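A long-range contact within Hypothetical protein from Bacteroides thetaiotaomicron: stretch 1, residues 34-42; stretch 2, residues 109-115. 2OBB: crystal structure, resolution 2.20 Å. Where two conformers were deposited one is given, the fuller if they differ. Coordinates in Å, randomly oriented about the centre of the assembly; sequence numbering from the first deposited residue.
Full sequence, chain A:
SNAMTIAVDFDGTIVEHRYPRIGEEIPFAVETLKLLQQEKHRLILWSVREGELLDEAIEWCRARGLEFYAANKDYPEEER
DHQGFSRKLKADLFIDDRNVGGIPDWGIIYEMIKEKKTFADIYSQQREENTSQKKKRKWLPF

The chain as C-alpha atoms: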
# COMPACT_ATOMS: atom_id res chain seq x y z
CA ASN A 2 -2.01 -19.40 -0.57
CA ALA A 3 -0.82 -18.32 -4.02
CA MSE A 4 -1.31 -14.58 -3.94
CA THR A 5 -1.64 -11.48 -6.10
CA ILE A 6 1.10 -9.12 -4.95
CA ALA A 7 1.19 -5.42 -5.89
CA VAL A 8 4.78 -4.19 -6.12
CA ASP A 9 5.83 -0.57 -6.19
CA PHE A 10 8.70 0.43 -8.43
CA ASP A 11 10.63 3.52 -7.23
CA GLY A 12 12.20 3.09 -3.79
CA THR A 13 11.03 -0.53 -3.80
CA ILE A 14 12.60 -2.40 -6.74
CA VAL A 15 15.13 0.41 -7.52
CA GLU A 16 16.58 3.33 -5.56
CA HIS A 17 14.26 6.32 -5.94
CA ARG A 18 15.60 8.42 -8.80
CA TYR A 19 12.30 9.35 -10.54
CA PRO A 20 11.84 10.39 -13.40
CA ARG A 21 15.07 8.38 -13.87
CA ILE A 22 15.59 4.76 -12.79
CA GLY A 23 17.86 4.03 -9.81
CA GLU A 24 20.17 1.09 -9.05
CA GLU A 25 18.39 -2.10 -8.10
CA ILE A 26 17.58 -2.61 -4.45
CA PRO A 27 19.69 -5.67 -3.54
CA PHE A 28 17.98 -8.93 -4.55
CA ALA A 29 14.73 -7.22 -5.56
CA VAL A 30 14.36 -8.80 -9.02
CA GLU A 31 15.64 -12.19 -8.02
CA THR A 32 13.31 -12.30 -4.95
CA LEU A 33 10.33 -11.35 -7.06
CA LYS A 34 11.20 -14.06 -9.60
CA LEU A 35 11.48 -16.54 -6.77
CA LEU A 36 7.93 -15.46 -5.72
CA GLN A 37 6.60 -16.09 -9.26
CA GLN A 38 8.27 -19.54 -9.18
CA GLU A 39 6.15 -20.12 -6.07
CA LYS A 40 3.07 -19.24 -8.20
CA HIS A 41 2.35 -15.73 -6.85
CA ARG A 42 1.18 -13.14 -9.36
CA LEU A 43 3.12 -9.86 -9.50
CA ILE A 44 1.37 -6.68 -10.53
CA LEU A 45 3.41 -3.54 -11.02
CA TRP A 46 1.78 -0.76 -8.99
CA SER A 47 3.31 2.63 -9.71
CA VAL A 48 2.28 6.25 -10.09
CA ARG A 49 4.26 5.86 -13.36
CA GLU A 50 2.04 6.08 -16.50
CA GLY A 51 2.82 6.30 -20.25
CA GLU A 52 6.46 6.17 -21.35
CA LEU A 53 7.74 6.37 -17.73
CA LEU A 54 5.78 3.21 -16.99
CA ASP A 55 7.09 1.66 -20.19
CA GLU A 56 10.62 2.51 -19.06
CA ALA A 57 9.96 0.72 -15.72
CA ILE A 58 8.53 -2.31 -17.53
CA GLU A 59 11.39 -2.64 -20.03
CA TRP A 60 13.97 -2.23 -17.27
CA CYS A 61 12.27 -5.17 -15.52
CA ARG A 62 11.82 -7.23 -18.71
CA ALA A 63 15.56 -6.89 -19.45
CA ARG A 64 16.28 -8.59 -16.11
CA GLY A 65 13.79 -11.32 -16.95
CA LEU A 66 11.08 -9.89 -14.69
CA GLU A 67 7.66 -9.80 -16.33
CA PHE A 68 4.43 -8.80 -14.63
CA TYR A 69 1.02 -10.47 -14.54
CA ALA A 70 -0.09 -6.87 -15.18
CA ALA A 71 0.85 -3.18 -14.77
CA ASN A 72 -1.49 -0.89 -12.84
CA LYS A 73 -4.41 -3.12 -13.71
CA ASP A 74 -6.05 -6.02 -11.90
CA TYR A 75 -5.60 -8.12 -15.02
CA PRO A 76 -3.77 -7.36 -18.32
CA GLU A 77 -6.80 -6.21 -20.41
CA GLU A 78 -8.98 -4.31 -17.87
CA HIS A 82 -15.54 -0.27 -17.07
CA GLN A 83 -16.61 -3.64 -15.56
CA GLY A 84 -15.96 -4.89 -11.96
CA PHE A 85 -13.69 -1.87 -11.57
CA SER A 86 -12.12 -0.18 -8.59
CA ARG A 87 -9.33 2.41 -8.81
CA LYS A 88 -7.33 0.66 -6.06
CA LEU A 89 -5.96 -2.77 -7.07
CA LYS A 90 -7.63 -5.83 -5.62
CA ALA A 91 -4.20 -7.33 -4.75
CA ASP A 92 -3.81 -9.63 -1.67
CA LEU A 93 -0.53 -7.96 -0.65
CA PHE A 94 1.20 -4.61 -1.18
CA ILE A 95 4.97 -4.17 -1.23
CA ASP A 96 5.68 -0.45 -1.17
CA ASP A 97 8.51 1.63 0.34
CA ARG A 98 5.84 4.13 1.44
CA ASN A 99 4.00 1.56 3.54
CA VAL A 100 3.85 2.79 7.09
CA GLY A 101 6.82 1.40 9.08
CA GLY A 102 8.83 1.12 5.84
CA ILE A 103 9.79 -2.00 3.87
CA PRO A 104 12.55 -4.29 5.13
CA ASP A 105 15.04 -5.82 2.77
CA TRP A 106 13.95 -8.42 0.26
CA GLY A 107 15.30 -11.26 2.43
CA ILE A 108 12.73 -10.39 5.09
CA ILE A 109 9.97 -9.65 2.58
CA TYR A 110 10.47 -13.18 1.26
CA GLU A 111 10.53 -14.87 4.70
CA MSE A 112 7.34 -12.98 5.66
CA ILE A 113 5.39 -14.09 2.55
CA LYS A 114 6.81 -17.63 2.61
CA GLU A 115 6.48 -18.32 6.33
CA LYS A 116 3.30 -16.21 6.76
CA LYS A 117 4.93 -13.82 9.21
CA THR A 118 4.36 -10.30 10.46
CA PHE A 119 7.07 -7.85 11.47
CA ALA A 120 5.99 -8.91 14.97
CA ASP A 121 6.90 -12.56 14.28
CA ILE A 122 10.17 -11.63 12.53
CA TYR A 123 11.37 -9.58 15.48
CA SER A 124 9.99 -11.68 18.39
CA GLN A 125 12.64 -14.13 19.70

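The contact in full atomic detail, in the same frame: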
# COMPACT_ATOMS: atom_id res chain seq x y z
N LYS A 34 11.25 -12.87 -8.73
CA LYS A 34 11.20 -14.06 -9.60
C LYS A 34 11.00 -15.31 -8.78
O LYS A 34 10.21 -16.18 -9.15
CB LYS A 34 12.42 -14.17 -10.48
CG LYS A 34 12.32 -13.27 -11.72
CD LYS A 34 13.64 -12.64 -12.07
CE LYS A 34 14.60 -13.57 -12.78
NZ LYS A 34 15.94 -12.90 -12.99
N LEU A 35 11.70 -15.41 -7.66
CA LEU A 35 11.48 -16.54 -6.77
C LEU A 35 10.01 -16.61 -6.38
O LEU A 35 9.46 -17.69 -6.37
CB LEU A 35 12.39 -16.48 -5.55
CG LEU A 35 12.36 -17.64 -4.56
CD1 LEU A 35 12.41 -19.02 -5.25
CD2 LEU A 35 13.54 -17.48 -3.63
N LEU A 36 9.37 -15.47 -6.10
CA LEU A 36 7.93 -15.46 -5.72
C LEU A 36 6.99 -15.97 -6.83
O LEU A 36 6.06 -16.73 -6.56
CB LEU A 36 7.50 -14.06 -5.23
CG LEU A 36 8.06 -13.62 -3.86
CD1 LEU A 36 7.81 -12.15 -3.59
CD2 LEU A 36 7.54 -14.49 -2.70
N GLN A 37 7.24 -15.53 -8.06
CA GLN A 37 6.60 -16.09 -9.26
C GLN A 37 6.78 -17.60 -9.41
O GLN A 37 5.81 -18.28 -9.75
CB GLN A 37 7.16 -15.44 -10.51
CG GLN A 37 6.81 -14.03 -10.64
CD GLN A 37 7.29 -13.48 -11.96
OE1 GLN A 37 8.33 -13.91 -12.47
NE2 GLN A 37 6.52 -12.54 -12.54
N GLN A 38 7.99 -18.09 -9.17
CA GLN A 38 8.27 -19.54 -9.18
C GLN A 38 7.33 -20.23 -8.21
O GLN A 38 6.88 -21.35 -8.46
CB GLN A 38 9.71 -19.85 -8.76
CG GLN A 38 10.25 -21.17 -9.31
CD GLN A 38 10.82 -22.12 -8.24
OE1 GLN A 38 10.92 -23.32 -8.47
NE2 GLN A 38 11.19 -21.58 -7.07
N GLU A 39 7.03 -19.56 -7.10
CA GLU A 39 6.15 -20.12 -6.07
C GLU A 39 4.67 -19.90 -6.41
O GLU A 39 3.81 -20.18 -5.58
CB GLU A 39 6.47 -19.54 -4.69
CG GLU A 39 7.97 -19.32 -4.46
CD GLU A 39 8.51 -20.03 -3.23
OE1 GLU A 39 7.82 -20.93 -2.68
OE2 GLU A 39 9.66 -19.70 -2.85
N LYS A 40 4.41 -19.39 -7.61
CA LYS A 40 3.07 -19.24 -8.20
C LYS A 40 2.30 -17.97 -7.80
O LYS A 40 1.10 -17.88 -8.05
CB LYS A 40 2.19 -20.48 -7.96
CG LYS A 40 2.79 -21.80 -8.41
CD LYS A 40 3.38 -21.79 -9.82
CE LYS A 40 3.91 -23.20 -10.14
NZ LYS A 40 4.88 -23.21 -11.27
N HIS A 41 2.99 -17.01 -7.18
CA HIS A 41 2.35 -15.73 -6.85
C HIS A 41 2.26 -14.95 -8.15
O HIS A 41 3.06 -15.17 -9.06
CB HIS A 41 3.14 -14.96 -5.77
CG HIS A 41 3.18 -15.67 -4.45
ND1 HIS A 41 2.07 -15.87 -3.68
CD2 HIS A 41 4.21 -16.27 -3.80
CE1 HIS A 41 2.40 -16.56 -2.59
NE2 HIS A 41 3.69 -16.81 -2.65
N ARG A 42 1.28 -14.05 -8.24
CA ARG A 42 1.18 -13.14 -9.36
C ARG A 42 1.76 -11.81 -8.91
O ARG A 42 1.47 -11.39 -7.81
CB ARG A 42 -0.27 -12.93 -9.77
CG ARG A 42 -0.91 -14.08 -10.47
CD ARG A 42 -2.37 -13.78 -10.71
NE ARG A 42 -2.98 -14.79 -11.57
CZ ARG A 42 -4.24 -14.79 -11.96
NH1 ARG A 42 -5.07 -13.82 -11.59
NH2 ARG A 42 -4.67 -15.75 -12.74
N ILE A 109 11.20 -9.63 3.33
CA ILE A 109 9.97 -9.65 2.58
C ILE A 109 9.65 -11.10 2.22
O ILE A 109 8.54 -11.58 2.48
CB ILE A 109 10.03 -8.74 1.29
CG1 ILE A 109 9.98 -7.24 1.66
CG2 ILE A 109 8.89 -9.08 0.32
CD1 ILE A 109 10.24 -6.26 0.44
N TYR A 110 10.63 -11.80 1.66
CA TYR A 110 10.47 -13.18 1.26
C TYR A 110 10.11 -14.12 2.43
O TYR A 110 9.12 -14.88 2.35
CB TYR A 110 11.73 -13.66 0.55
CG TYR A 110 11.62 -15.09 0.10
CD1 TYR A 110 10.82 -15.45 -0.99
CD2 TYR A 110 12.30 -16.10 0.78
CE1 TYR A 110 10.70 -16.79 -1.39
CE2 TYR A 110 12.21 -17.43 0.39
CZ TYR A 110 11.40 -17.78 -0.70
OH TYR A 110 11.34 -19.10 -1.07
N GLU A 111 10.88 -14.09 3.50
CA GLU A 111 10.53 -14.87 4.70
C GLU A 111 9.10 -14.59 5.17
O GLU A 111 8.37 -15.50 5.53
CB GLU A 111 11.53 -14.63 5.83
CG GLU A 111 11.14 -15.25 7.14
CD GLU A 111 12.21 -15.09 8.22
OE1 GLU A 111 13.19 -14.31 8.00
OE2 GLU A 111 12.09 -15.73 9.30
N MSE A 112 8.68 -13.33 5.16
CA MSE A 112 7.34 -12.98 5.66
C MSE A 112 6.21 -13.61 4.81
O MSE A 112 5.27 -14.21 5.35
CB MSE A 112 7.16 -11.46 5.72
CG MSE A 112 8.10 -10.77 6.68
SE MSE A 112 7.74 -8.83 6.80
CE MSE A 112 7.85 -8.26 4.99
N ILE A 113 6.33 -13.48 3.49
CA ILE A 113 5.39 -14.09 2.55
C ILE A 113 5.40 -15.63 2.66
O ILE A 113 4.34 -16.27 2.77
CB ILE A 113 5.72 -13.67 1.10
CG1 ILE A 113 5.65 -12.16 0.98
CG2 ILE A 113 4.81 -14.34 0.12
CD1 ILE A 113 6.00 -11.64 -0.35
N LYS A 114 6.61 -16.19 2.64
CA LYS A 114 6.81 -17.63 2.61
C LYS A 114 6.37 -18.30 3.90
O LYS A 114 5.70 -19.33 3.87
CB LYS A 114 8.29 -17.94 2.35
CG LYS A 114 8.58 -19.41 2.10
CD LYS A 114 8.33 -19.79 0.65
CE LYS A 114 8.43 -21.31 0.47
NZ LYS A 114 9.85 -21.73 0.35
N GLU A 115 6.74 -17.72 5.03
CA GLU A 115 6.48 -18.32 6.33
C GLU A 115 5.20 -17.78 6.96
O GLU A 115 4.84 -18.17 8.08
CB GLU A 115 7.68 -18.11 7.26
CG GLU A 115 9.02 -18.49 6.67
CD GLU A 115 9.11 -19.96 6.27
OE1 GLU A 115 8.67 -20.82 7.08
OE2 GLU A 115 9.60 -20.27 5.15

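Stretch 2 is helical, and its axis runs nearly parallel to that of helix 34-38, at 13°. The axes come no closer than 11.4 Å, so side chains bridge the gap. The nearest CA atoms are those of Leu36 and Tyr110, 7.8 Å apart.

Ile109 lies at the margin. Its CA-to-CB bond points sideways, and Ile109 CG2 stays 5.1 Å from Leu36 CD1.

Tyr110 is the centre of the contact and has the largest covered area. Its CA-to-CB bond points toward stretch 1, and chi1 is t. Leu35 CD2 sits over one face of the ring, 4.0 Å from the Tyr110 ring centroid, in a CH-pi contact. The methyl is displaced toward the hydroxyl end, with Leu35 CD2 3.6 Å from Tyr110 CZ. Leu36 CD2 packs at the ring edge, 3.8 Å from Tyr110 CD1. The phenol OH donates a short hydrogen bond to the carboxylate of Glu39, with Tyr110 OH and Glu39 OE2 2.5 Å apart. Glu39 is the first residue to leave helical phi/psi after helix 34-38, and its CA-to-CB bond points toward stretch 2.

Glu111 and Met112, a selenomethionine, make no contact with stretch 1.

Ile113 is one helical turn on from Ile109 and is buried. Its CD1 meets Leu36 CD1 at 3.7 Å, so Leu36 packs against both Tyr110 and Ile113. Ile113 CG2 lies 3.9 Å from His41 NE2, oblique to the imidazole ring.

Lys114 is exposed. Its CA-to-CB bond points sideways, but the end of the chain comes nearer. Lys114 NZ and Glu39 OE1 form a long salt bridge at 3.7 Å. Lys114 CE is closer to the same oxygen, Glu39 OE1, at 3.2 Å. Lys114 NZ also gives a weak hydrogen bond to Tyr110 OH at 3.3 Å. The polar groups of Glu39, Tyr110 and Lys114 thus form one cluster.

Glu115 is out of reach.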